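Local coordinates for protein Dye-decolorizing peroxidase (Irpex lacteus, PDB 7D8M) that binds heme b and probably acts as a heme-dependent, dye-decolorizing peroxidase, at residues T108-E111 and A112-G115; Q134-D137 and D138-K142; P177-P180 and G181-T184. All coordinates share one frame; numbering follows the deposited sequence.

Followed from the N terminus, the three interactions come in series, and none nests in or crosses another. Each joins adjoining segments: interactions 1 and 3 close local turns, whereas interaction 2 is one stretch of continuous helix. Interaction 1 forms a tight turn in the loop between helix 95-102 and strand 120-126, touching strand 428-438 of the second four-stranded sheet. Interaction 2 follows on helix 129-143, which links strands 120-126 and 147-156 of the first sheet; its centre is about 24 Å from that of interaction 1. After strand 147-156, interaction 3 turns the long loop before helix 194-197, with Phe182 reaching Phe9 and Val18 near the N terminus, about 37 Å from interaction 1 between centres.

Interaction 1: residues T108-E111 and A112-G115; sequences TWEE and AFKG
Residues Glu110 and Glu111 bond to Phe113 and Lys114 through two successive three-residue backbone steps, Phe113 N to Glu110 O at 3.1 Å (149° at the hydrogen) and Lys114 N to Glu111 O at 2.9 Å (164°), which wind residues 111-113 into a short 3-10 turn. In both, the donor stands well above the carbonyl plane, consistent with the tight winding. Lys114 then centres an inverse gamma turn. The indole of Trp109 lies beside this turn: its CE3 touches Phe113 CB at 3.6 Å, and the two side chains cross at about a right angle. At the same ring edge, near the ring plane, Trp109 CZ3 meets Phe113 O at 3.5 Å. Lys114 covers the base of the tryptophan, its CG 3.6 Å from Trp109 CB. A bend at chi3 (79°) then brings the ammonium back to a water that lies 2.8 Å from Lys114 NZ. That water donates in turn to Trp109 O at 2.9 Å, so the water joins the ammonium to this carbonyl, and Lys114 NZ also bonds weakly to Thr106 O. Glu111 OE1 stays 4.5 Å from Lys114 NZ, too far for a salt bridge, and any attraction there is probably modest. Trp109 NE1 bonds to Asp104. With an alanine in place of Trp109, the Asp104 carboxylate would probably lose its indole donor and a gap would open beside Phe113 CB. Around the turn, Trp109 rests on helix 95-102 and meets Phe96 edge-to-face, while Glu110 joins Asn431 of strand 428-438 by the backbone and Lys223 of strand 217-226 by a salt bridge. Phe113 meets Phe29 edge-to-face and touches Tyr151, bringing the turn against strands 24-32 and 147-156.

Interaction 2: residues Q134-D137 and D138-K142; sequences QYRD and DLNAK
Arg136 and Asn140, one helical turn apart, run side by side and point the same way: Arg136 CD lies 3.6 Å from Asn140 ND2, and the guanidinium and amide planes are only 10° apart. The backbone beneath is a regular alpha-helix, as the bond from Asn140 N to Arg136 O (2.9 Å, 164° at the hydrogen) illustrates. Packing is tight on the face turned to the sheet. There Leu139 is buried, its CG 3.4 Å from Tyr135 O, and its side chain reaches Phe122 and Ile124 of strand 120-126. Arg136 extends over the same sheet, where its NH1 pairs with Asp152 in a salt bridge. On the outer flank of this group, Arg136 NE bonds to Asp137 OD1 at 3.1 Å, meeting it from above the carboxylate plane, so one guanidinium probably offsets two acids.

The looser, more polar side begins with the exposed Asp137 and continues with Asp138. CG of Asp138, anti to the backbone N (chi1 175°), lies beside the carbonyl carbon, which directs the carboxylate along the helix: OD1 forms a salt bridge with Lys142 NZ at 3.1 Å, its hydrogen bond weak, whereas OD2 accepts from a water 2.8 Å away that also donates to Tyr135 O. Such an amphipathic helix, linking strands 120-126 and 147-156 and covering their antiparallel sheet, is characteristic of the ferredoxin-like fold of dimeric alpha+beta barrel domains.

Interaction 3: residues P177-P180 and G181-T184; sequences PTIP and GFGT
Pro180, Gly181 and Phe182 bury the most surface here, and with Ile179 they make a type II beta turn. Two features identify it: Pro180 has a psi of 139° in the first corner, and Gly181 takes a positive phi of 83° in the second. A beta carbon on Gly181 would fall about 2.6 Å from Pro180 O, a clash consistent with glycine at this corner. The bond closing the turn, Phe182 N to Ile179 O, is straight (163° at the hydrogen) but weak at 3.4 Å.

Side chains also meet across the turn. Phe182 CB packs on Ile179 CG1 at 3.7 Å, the isoleucine branch having turned between its own backbone N and carbonyl carbon. Thr178 OG1 approaches the edge of the Phe182 ring, in plane, 3.8 Å from CD2. A water lies 2.8 Å from Thr178 OG1 and donates to Phe182 O at 2.8 Å, linking the residue ahead of the turn to its last residue. Beyond it, the ring meets Phe9 and touches Val18, while the Thr178 backbone bonds to Ala190 and Val192. With its single direct bond so long, the reversal probably depends on the proline and glycine conformations, the Ile179-Phe182 packing and the water bridge.

Interaction 1: residues T108-E111 and A112-G115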
ATOM      1  N   THR A 108       8.082  16.778  -7.458  1.00 32.34           N
ATOM      2  CA  THR A 108       8.882  15.627  -7.065  1.00 30.04           C
ATOM      3  C   THR A 108       8.493  14.346  -7.803  1.00 30.98           C
ATOM      4  O   THR A 108       9.073  13.291  -7.527  1.00 31.28           O
ATOM      5  CB  THR A 108       8.801  15.421  -5.538  1.00 27.58           C
ATOM      6  OG1 THR A 108       7.448  15.142  -5.136  1.00 28.48           O
ATOM      7  CG2 THR A 108       9.282  16.680  -4.813  1.00 32.98           C
ATOM      8  N   TRP A 109       7.567  14.415  -8.763  1.00 30.35           N
ATOM      9  CA  TRP A 109       7.086  13.219  -9.446  1.00 30.16           C
ATOM     10  C   TRP A 109       8.074  12.748 -10.504  1.00 33.73           C
ATOM     11  O   TRP A 109       8.693  13.557 -11.201  1.00 32.23           O
ATOM     12  CB  TRP A 109       5.741  13.484 -10.120  1.00 29.70           C
ATOM     13  CG  TRP A 109       4.579  13.304  -9.240  1.00 29.96           C
ATOM     14  CD1 TRP A 109       4.475  13.681  -7.930  1.00 28.92           C
ATOM     15  CD2 TRP A 109       3.327  12.712  -9.590  1.00 30.17           C
ATOM     16  NE1 TRP A 109       3.233  13.359  -7.446  1.00 30.26           N
ATOM     17  CE2 TRP A 109       2.509  12.758  -8.445  1.00 27.56           C
ATOM     18  CE3 TRP A 109       2.820  12.135 -10.758  1.00 30.30           C
ATOM     19  CZ2 TRP A 109       1.213  12.245  -8.431  1.00 26.92           C
ATOM     20  CZ3 TRP A 109       1.530  11.631 -10.745  1.00 28.86           C
ATOM     21  CH2 TRP A 109       0.743  11.689  -9.589  1.00 27.63           C
ATOM     22  N   GLU A 110       8.221  11.426 -10.619  1.00 33.24           N
ATOM     23  CA  GLU A 110       8.848  10.853 -11.801  1.00 32.90           C
ATOM     24  C   GLU A 110       8.142  11.362 -13.048  1.00 31.31           C
ATOM     25  O   GLU A 110       6.912  11.408 -13.102  1.00 31.43           O
ATOM     26  CB  GLU A 110       8.779   9.324 -11.765  1.00 33.56           C
ATOM     27  CG  GLU A 110       9.466   8.689 -10.573  1.00 36.86           C
ATOM     28  CD  GLU A 110      10.984   8.812 -10.613  1.00 40.12           C
ATOM     29  OE1 GLU A 110      11.555   8.938 -11.722  1.00 42.08           O
ATOM     30  OE2 GLU A 110      11.596   8.791  -9.516  1.00 44.28           O
ATOM     31  N   GLU A 111       8.929  11.736 -14.058  1.00 35.07           N
ATOM     32  CA  GLU A 111       8.363  12.407 -15.225  1.00 34.66           C
ATOM     33  C   GLU A 111       7.312  11.547 -15.920  1.00 37.15           C
ATOM     34  O   GLU A 111       6.261  12.055 -16.329  1.00 34.38           O
ATOM     35  CB  GLU A 111       9.480  12.782 -16.199  1.00 40.57           C
ATOM     36  CG  GLU A 111       9.004  13.536 -17.423  1.00 41.52           C
ATOM     37  CD  GLU A 111       8.387  14.882 -17.074  1.00 45.24           C
ATOM     38  OE1 GLU A 111       8.787  15.480 -16.049  1.00 50.46           O
ATOM     39  OE2 GLU A 111       7.502  15.345 -17.830  1.00 48.17           O
ATOM     40  N   ALA A 112       7.569  10.239 -16.051  1.00 35.57           N
ATOM     41  CA  ALA A 112       6.656   9.361 -16.777  1.00 35.43           C
ATOM     42  C   ALA A 112       5.243   9.378 -16.211  1.00 33.22           C
ATOM     43  O   ALA A 112       4.288   9.097 -16.947  1.00 32.89           O
ATOM     44  CB  ALA A 112       7.189   7.925 -16.779  1.00 29.89           C
ATOM     45  N   PHE A 113       5.080   9.702 -14.934  1.00 30.77           N
ATOM     46  CA  PHE A 113       3.758   9.714 -14.324  1.00 30.10           C
ATOM     47  C   PHE A 113       3.032  11.045 -14.482  1.00 32.12           C
ATOM     48  O   PHE A 113       1.828  11.117 -14.189  1.00 29.81           O
ATOM     49  CB  PHE A 113       3.863   9.380 -12.830  1.00 28.30           C
ATOM     50  CG  PHE A 113       4.275   7.968 -12.553  1.00 25.78           C
ATOM     51  CD1 PHE A 113       3.549   6.909 -13.076  1.00 27.35           C
ATOM     52  CD2 PHE A 113       5.380   7.698 -11.773  1.00 29.11           C
ATOM     53  CE1 PHE A 113       3.926   5.599 -12.833  1.00 25.96           C
ATOM     54  CE2 PHE A 113       5.767   6.388 -11.522  1.00 28.86           C
ATOM     55  CZ  PHE A 113       5.037   5.339 -12.058  1.00 28.20           C
ATOM     56  N   LYS A 114       3.727  12.094 -14.928  1.00 31.60           N
ATOM     57  CA  LYS A 114       3.177  13.451 -14.899  1.00 34.97           C
ATOM     58  C   LYS A 114       2.285  13.667 -16.121  1.00 32.09           C
ATOM     59  O   LYS A 114       2.563  14.457 -17.026  1.00 34.23           O
ATOM     60  CB  LYS A 114       4.296  14.478 -14.815  1.00 34.77           C
ATOM     61  CG  LYS A 114       5.171  14.296 -13.583  1.00 35.97           C
ATOM     62  CD  LYS A 114       6.250  15.357 -13.489  1.00 35.64           C
ATOM     63  CE  LYS A 114       5.681  16.666 -12.961  1.00 33.08           C
ATOM     64  NZ  LYS A 114       6.772  17.639 -12.696  1.00 36.35           N
ATOM     65  N   GLY A 115       1.183  12.943 -16.125  1.00 30.67           N
ATOM     66  CA  GLY A 115       0.207  13.081 -17.183  1.00 32.77           C
ATOM     67  C   GLY A 115      -0.662  11.843 -17.238  1.00 36.68           C
ATOM     68  O   GLY A 115      -0.938  11.218 -16.213  1.00 32.46           O
TER
HETATM   69  O   HOH W   1       9.048  16.366 -11.759  1.00 36.86           O

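Interaction 2: residues Q134-D137 and D138-K142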
ATOM      1  N   GLN A 134      14.176 -11.269 -17.493  1.00 32.05           N
ATOM      2  CA  GLN A 134      13.822 -12.209 -18.553  1.00 36.55           C
ATOM      3  C   GLN A 134      12.378 -12.018 -18.992  1.00 36.03           C
ATOM      4  O   GLN A 134      12.088 -11.883 -20.190  1.00 34.41           O
ATOM      5  CB  GLN A 134      14.035 -13.631 -18.043  1.00 36.47           C
ATOM      6  CG  GLN A 134      14.665 -14.601 -19.022  1.00 47.28           C
ATOM      7  CD  GLN A 134      15.465 -15.668 -18.290  1.00 51.99           C
ATOM      8  OE1 GLN A 134      14.959 -16.319 -17.370  1.00 50.63           O
ATOM      9  NE2 GLN A 134      16.724 -15.838 -18.681  1.00 59.68           N
ATOM     10  N   TYR A 135      11.452 -12.033 -18.028  1.00 32.51           N
ATOM     11  CA  TYR A 135      10.041 -11.832 -18.344  1.00 33.20           C
ATOM     12  C   TYR A 135       9.806 -10.473 -18.993  1.00 30.08           C
ATOM     13  O   TYR A 135       8.986 -10.348 -19.913  1.00 32.05           O
ATOM     14  CB  TYR A 135       9.200 -11.979 -17.080  1.00 28.34           C
ATOM     15  CG  TYR A 135       8.783 -13.400 -16.799  1.00 30.26           C
ATOM     16  CD1 TYR A 135       9.729 -14.370 -16.477  1.00 30.46           C
ATOM     17  CD2 TYR A 135       7.446 -13.782 -16.865  1.00 28.67           C
ATOM     18  CE1 TYR A 135       9.356 -15.680 -16.226  1.00 32.74           C
ATOM     19  CE2 TYR A 135       7.066 -15.099 -16.621  1.00 31.00           C
ATOM     20  CZ  TYR A 135       8.025 -16.037 -16.296  1.00 29.52           C
ATOM     21  OH  TYR A 135       7.660 -17.338 -16.040  1.00 31.02           O
ATOM     22  N   ARG A 136      10.510  -9.440 -18.526  1.00 31.47           N
ATOM     23  CA  ARG A 136      10.425  -8.135 -19.175  1.00 30.67           C
ATOM     24  C   ARG A 136      10.917  -8.214 -20.619  1.00 32.42           C
ATOM     25  O   ARG A 136      10.263  -7.710 -21.539  1.00 32.52           O
ATOM     26  CB  ARG A 136      11.239  -7.106 -18.391  1.00 28.38           C
ATOM     27  CG  ARG A 136      11.047  -5.658 -18.828  1.00 28.69           C
ATOM     28  CD  ARG A 136      12.189  -5.098 -19.669  1.00 33.08           C
ATOM     29  NE  ARG A 136      13.501  -5.704 -19.429  1.00 36.86           N
ATOM     30  CZ  ARG A 136      14.428  -5.218 -18.610  1.00 38.81           C
ATOM     31  NH1 ARG A 136      14.192  -4.124 -17.902  1.00 35.77           N
ATOM     32  NH2 ARG A 136      15.591  -5.841 -18.492  1.00 41.42           N
ATOM     33  N   ASP A 137      12.091  -8.816 -20.829  1.00 30.62           N
ATOM     34  CA  ASP A 137      12.630  -8.936 -22.180  1.00 34.55           C
ATOM     35  C   ASP A 137      11.663  -9.692 -23.081  1.00 32.63           C
ATOM     36  O   ASP A 137      11.468  -9.324 -24.245  1.00 32.42           O
ATOM     37  CB  ASP A 137      13.987  -9.645 -22.160  1.00 35.53           C
ATOM     38  CG  ASP A 137      15.102  -8.792 -21.569  1.00 38.18           C
ATOM     39  OD1 ASP A 137      14.926  -7.570 -21.377  1.00 34.24           O
ATOM     40  OD2 ASP A 137      16.180  -9.361 -21.301  1.00 41.07           O
ATOM     41  N   ASP A 138      11.037 -10.745 -22.546  1.00 30.43           N
ATOM     42  CA  ASP A 138      10.070 -11.517 -23.317  1.00 31.81           C
ATOM     43  C   ASP A 138       8.872 -10.665 -23.713  1.00 32.72           C
ATOM     44  O   ASP A 138       8.388 -10.747 -24.850  1.00 28.36           O
ATOM     45  CB  ASP A 138       9.620 -12.736 -22.510  1.00 30.44           C
ATOM     46  CG  ASP A 138       8.522 -13.518 -23.198  1.00 38.02           C
ATOM     47  OD1 ASP A 138       8.714 -13.871 -24.383  1.00 39.89           O
ATOM     48  OD2 ASP A 138       7.477 -13.785 -22.558  1.00 40.44           O
ATOM     49  N   LEU A 139       8.369  -9.845 -22.783  1.00 27.99           N
ATOM     50  CA  LEU A 139       7.281  -8.939 -23.126  1.00 28.17           C
ATOM     51  C   LEU A 139       7.717  -7.965 -24.214  1.00 27.78           C
ATOM     52  O   LEU A 139       6.976  -7.724 -25.173  1.00 27.90           O
ATOM     53  CB  LEU A 139       6.794  -8.191 -21.871  1.00 24.57           C
ATOM     54  CG  LEU A 139       6.035  -8.989 -20.803  1.00 30.13           C
ATOM     55  CD1 LEU A 139       5.854  -8.184 -19.483  1.00 28.85           C
ATOM     56  CD2 LEU A 139       4.690  -9.441 -21.323  1.00 28.48           C
ATOM     57  N   ASN A 140       8.929  -7.415 -24.094  1.00 28.21           N
ATOM     58  CA  ASN A 140       9.426  -6.492 -25.106  1.00 28.60           C
ATOM     59  C   ASN A 140       9.481  -7.155 -26.476  1.00 34.75           C
ATOM     60  O   ASN A 140       9.154  -6.527 -27.490  1.00 32.17           O
ATOM     61  CB  ASN A 140      10.815  -5.988 -24.719  1.00 33.48           C
ATOM     62  CG  ASN A 140      10.771  -4.671 -23.970  1.00 40.12           C
ATOM     63  OD1 ASN A 140       9.841  -3.878 -24.135  1.00 41.05           O
ATOM     64  ND2 ASN A 140      11.788  -4.426 -23.145  1.00 40.58           N
ATOM     65  N   ALA A 141       9.902  -8.421 -26.522  1.00 29.84           N
ATOM     66  CA  ALA A 141      10.048  -9.117 -27.797  1.00 35.66           C
ATOM     67  C   ALA A 141       8.693  -9.349 -28.452  1.00 34.35           C
ATOM     68  O   ALA A 141       8.547  -9.162 -29.666  1.00 33.03           O
ATOM     69  CB  ALA A 141      10.774 -10.449 -27.590  1.00 32.90           C
ATOM     70  N   LYS A 142       7.688  -9.740 -27.657  1.00 30.96           N
ATOM     71  CA  LYS A 142       6.372 -10.057 -28.198  1.00 31.19           C
ATOM     72  C   LYS A 142       5.601  -8.800 -28.586  1.00 33.82           C
ATOM     73  O   LYS A 142       4.954  -8.772 -29.636  1.00 28.12           O
ATOM     74  CB  LYS A 142       5.565 -10.875 -27.190  1.00 28.29           C
ATOM     75  CG  LYS A 142       6.169 -12.204 -26.793  1.00 31.10           C
ATOM     76  CD  LYS A 142       5.122 -13.040 -26.068  1.00 33.84           C
ATOM     77  CE  LYS A 142       5.728 -14.182 -25.282  1.00 38.44           C
ATOM     78  NZ  LYS A 142       6.527 -15.106 -26.128  1.00 37.75           N
TER
HETATM   79  O   HOH W   2       7.043 -12.431 -20.102  1.00 26.78           O

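Interaction 3: residues P177-P180 and G181-T184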
ATOM      1  N   PRO A 177      -6.681  -6.848   5.499  1.00 26.73           N
ATOM      2  CA  PRO A 177      -7.981  -7.513   5.602  1.00 28.19           C
ATOM      3  C   PRO A 177      -7.985  -8.819   4.829  1.00 31.21           C
ATOM      4  O   PRO A 177      -7.199  -9.031   3.903  1.00 32.99           O
ATOM      5  CB  PRO A 177      -8.944  -6.506   4.971  1.00 27.11           C
ATOM      6  CG  PRO A 177      -8.089  -5.846   3.911  1.00 24.97           C
ATOM      7  CD  PRO A 177      -6.730  -5.698   4.573  1.00 26.96           C
ATOM      8  N   THR A 178      -8.888  -9.706   5.228  1.00 31.94           N
ATOM      9  CA  THR A 178      -9.179 -10.902   4.459  1.00 33.93           C
ATOM     10  C   THR A 178     -10.687 -10.976   4.247  1.00 35.94           C
ATOM     11  O   THR A 178     -11.428 -10.058   4.613  1.00 33.07           O
ATOM     12  CB  THR A 178      -8.632 -12.158   5.143  1.00 33.70           C
ATOM     13  OG1 THR A 178      -8.672 -13.254   4.213  1.00 35.85           O
ATOM     14  CG2 THR A 178      -9.447 -12.486   6.378  1.00 33.40           C
ATOM     15  N   ILE A 179     -11.142 -12.060   3.629  1.00 37.42           N
ATOM     16  CA  ILE A 179     -12.554 -12.212   3.279  1.00 34.08           C
ATOM     17  C   ILE A 179     -13.078 -13.478   3.937  1.00 37.16           C
ATOM     18  O   ILE A 179     -12.297 -14.371   4.324  1.00 35.05           O
ATOM     19  CB  ILE A 179     -12.767 -12.223   1.746  1.00 36.80           C
ATOM     20  CG1 ILE A 179     -11.985 -13.360   1.091  1.00 36.22           C
ATOM     21  CG2 ILE A 179     -12.368 -10.890   1.142  1.00 36.33           C
ATOM     22  CD1 ILE A 179     -12.253 -13.492  -0.400  1.00 37.05           C
ATOM     23  N   PRO A 180     -14.399 -13.587   4.113  1.00 37.56           N
ATOM     24  CA  PRO A 180     -14.977 -14.803   4.703  1.00 39.50           C
ATOM     25  C   PRO A 180     -14.646 -16.050   3.891  1.00 39.90           C
ATOM     26  O   PRO A 180     -14.671 -16.041   2.661  1.00 39.77           O
ATOM     27  CB  PRO A 180     -16.483 -14.520   4.696  1.00 35.99           C
ATOM     28  CG  PRO A 180     -16.589 -13.039   4.699  1.00 35.67           C
ATOM     29  CD  PRO A 180     -15.411 -12.527   3.935  1.00 37.11           C
ATOM     30  N   GLY A 181     -14.332 -17.135   4.599  1.00 43.85           N
ATOM     31  CA  GLY A 181     -14.099 -18.412   3.966  1.00 46.08           C
ATOM     32  C   GLY A 181     -12.713 -18.621   3.404  1.00 49.17           C
ATOM     33  O   GLY A 181     -12.395 -19.744   2.988  1.00 53.23           O
ATOM     34  N   PHE A 182     -11.873 -17.591   3.374  1.00 43.48           N
ATOM     35  CA  PHE A 182     -10.536 -17.690   2.799  1.00 43.86           C
ATOM     36  C   PHE A 182      -9.559 -17.978   3.931  1.00 43.89           C
ATOM     37  O   PHE A 182      -9.160 -17.072   4.666  1.00 48.01           O
ATOM     38  CB  PHE A 182     -10.172 -16.413   2.053  1.00 40.48           C
ATOM     39  CG  PHE A 182      -8.948 -16.541   1.201  1.00 42.68           C
ATOM     40  CD1 PHE A 182      -8.940 -17.393   0.106  1.00 41.37           C
ATOM     41  CD2 PHE A 182      -7.803 -15.816   1.492  1.00 41.44           C
ATOM     42  CE1 PHE A 182      -7.811 -17.520  -0.691  1.00 43.05           C
ATOM     43  CE2 PHE A 182      -6.671 -15.934   0.701  1.00 41.45           C
ATOM     44  CZ  PHE A 182      -6.675 -16.793  -0.394  1.00 40.77           C
ATOM     45  N   GLY A 183      -9.176 -19.243   4.072  1.00 48.22           N
ATOM     46  CA  GLY A 183      -8.272 -19.606   5.141  1.00 47.31           C
ATOM     47  C   GLY A 183      -8.855 -19.259   6.506  1.00 45.58           C
ATOM     48  O   GLY A 183     -10.068 -19.104   6.687  1.00 45.85           O
ATOM     49  N   THR A 184      -7.955 -19.123   7.479  1.00 47.79           N
ATOM     50  CA  THR A 184      -8.345 -18.788   8.843  1.00 46.25           C
ATOM     51  C   THR A 184      -7.847 -17.396   9.195  1.00 45.05           C
ATOM     52  O   THR A 184      -6.637 -17.134   9.102  1.00 39.19           O
ATOM     53  CB  THR A 184      -7.795 -19.809   9.838  1.00 47.42           C
ATOM     54  OG1 THR A 184      -8.155 -21.130   9.417  1.00 52.60           O
ATOM     55  CG2 THR A 184      -8.360 -19.544  11.230  1.00 42.57           C
TER
HETATM   56  O   HOH W   3      -6.991 -15.308   5.175  1.00 36.54           O
HETATM   57  O   HOH W   4     -10.954 -15.962   6.230  1.00 40.70           O